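Local coordinates for N-alpha-acetyltransferase 35, NatC auxiliary subunit (Saccharomyces cerevisiae, PDB 6YGA), which serves as the auxiliary subunit of the NatC N-terminal acetyltransferase, which acetylates the N-terminal methionine of the L-A virus Gag protein, at residues A93-L96 / L97-I101. Residues are numbered along the deposited sequence; the frame is centred on the assembly and turned at random.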
# COMPACT_ATOMS: atom_id res chain seq x y z
N ALA B 93 -2.24 -25.52 -18.50
CA ALA B 93 -2.55 -24.16 -18.94
C ALA B 93 -3.53 -23.49 -17.98
O ALA B 93 -3.40 -22.29 -17.70
CB ALA B 93 -3.10 -24.18 -20.36
N ASP B 94 -4.51 -24.24 -17.48
CA ASP B 94 -5.49 -23.66 -16.57
C ASP B 94 -4.84 -23.14 -15.30
O ASP B 94 -5.09 -22.01 -14.87
CB ASP B 94 -6.57 -24.68 -16.25
CG ASP B 94 -7.37 -24.31 -15.02
OD1 ASP B 94 -8.07 -23.28 -15.06
OD2 ASP B 94 -7.29 -25.05 -14.01
N ARG B 95 -4.00 -23.97 -14.67
CA ARG B 95 -3.37 -23.55 -13.42
C ARG B 95 -2.43 -22.37 -13.64
O ARG B 95 -2.32 -21.49 -12.78
CB ARG B 95 -2.63 -24.73 -12.78
CG ARG B 95 -1.77 -24.34 -11.60
CD ARG B 95 -1.59 -25.49 -10.63
NE ARG B 95 -0.73 -25.11 -9.52
CZ ARG B 95 -0.56 -25.84 -8.42
NH1 ARG B 95 -1.19 -27.00 -8.28
NH2 ARG B 95 0.25 -25.41 -7.46
N LEU B 96 -1.76 -22.33 -14.79
CA LEU B 96 -0.88 -21.21 -15.08
C LEU B 96 -1.67 -19.90 -15.18
O LEU B 96 -1.23 -18.87 -14.68
CB LEU B 96 -0.11 -21.47 -16.38
CG LEU B 96 0.81 -20.34 -16.84
CD1 LEU B 96 1.92 -20.09 -15.83
CD2 LEU B 96 1.38 -20.65 -18.21
N LEU B 97 -2.85 -19.94 -15.80
CA LEU B 97 -3.68 -18.74 -15.88
C LEU B 97 -4.18 -18.33 -14.50
O LEU B 97 -4.24 -17.13 -14.19
CB LEU B 97 -4.86 -18.96 -16.83
CG LEU B 97 -4.55 -18.86 -18.32
CD1 LEU B 97 -5.83 -18.87 -19.14
CD2 LEU B 97 -3.75 -17.60 -18.60
N ARG B 98 -4.56 -19.29 -13.66
CA ARG B 98 -4.96 -18.94 -12.30
C ARG B 98 -3.77 -18.51 -11.46
O ARG B 98 -3.94 -17.76 -10.49
CB ARG B 98 -5.72 -20.09 -11.65
CG ARG B 98 -7.12 -20.29 -12.24
CD ARG B 98 -7.87 -21.46 -11.62
NE ARG B 98 -7.19 -22.74 -11.81
CZ ARG B 98 -6.71 -23.47 -10.81
NH1 ARG B 98 -6.83 -23.06 -9.56
NH2 ARG B 98 -6.10 -24.62 -11.08
N CYS B 99 -2.56 -18.95 -11.82
CA CYS B 99 -1.36 -18.40 -11.20
C CYS B 99 -1.19 -16.93 -11.57
O CYS B 99 -0.74 -16.12 -10.75
CB CYS B 99 -0.13 -19.20 -11.60
SG CYS B 99 0.09 -20.76 -10.70
N VAL B 100 -1.55 -16.57 -12.81
CA VAL B 100 -1.51 -15.16 -13.22
C VAL B 100 -2.46 -14.33 -12.37
O VAL B 100 -2.11 -13.23 -11.92
CB VAL B 100 -1.83 -15.04 -14.72
CG1 VAL B 100 -1.97 -13.58 -15.12
CG2 VAL B 100 -0.76 -15.72 -15.56
N ILE B 101 -3.65 -14.86 -12.10
CA ILE B 101 -4.63 -14.14 -11.28
C ILE B 101 -4.13 -14.00 -9.85
O ILE B 101 -4.20 -12.92 -9.26
CB ILE B 101 -6.00 -14.85 -11.34
CG1 ILE B 101 -6.55 -14.84 -12.77
CG2 ILE B 101 -6.98 -14.20 -10.38
CD1 ILE B 101 -7.79 -15.71 -12.96
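Asp94 and Arg98 sit one turn apart on the helix 85-104 and join in an i to i+4 salt bridge. Arg98 comes at the carboxylate side-on, offering NE and NH2. Asp94 OD2 takes both donors: Arg98 NH2 at 3.2 Å and NE, also at 3.2 Å, the two reaching it from the same face, above the carboxylate plane. A weak bond from Arg98 NE to Asp94 OD1, 3.4 Å long, completes the grip. The carboxylate and guanidinium planes are 25° apart. Neither of the two bonds to OD2 is straight, since OD2 is met from above its own plane and lies somewhat out of the guanidinium plane. With CG beside the backbone N (chi1 -72°) and a bend at chi3 (-60°), the Arg98 chain folds back to Asp94. Arg98 NH2 lies 3.8 Å from Arg95 CA, while Arg95 itself runs out extended from CG to NE, touching Phe273 and Leu293. Beneath the side chains the backbone keeps its alpha-helical ladder, as in Val100 N to Leu96 O at 3.0 Å; Val100 CG2 also comes 3.3 Å from Leu96 O. Round the helix, Leu96 and Val100 pack on the helix 142-167, and Leu97 on Ile223 and Ile227 of the helix 215-231. The ion pair is tied into the fold at both ends: Asp94 OD1 hydrogen-bonds to Tyr297 OH, and Arg98 NH1 to Pro294 O. Mutual neutralisation probably eases the burial of Asp94, and these outer bonds probably help hold both charged groups in their orientation.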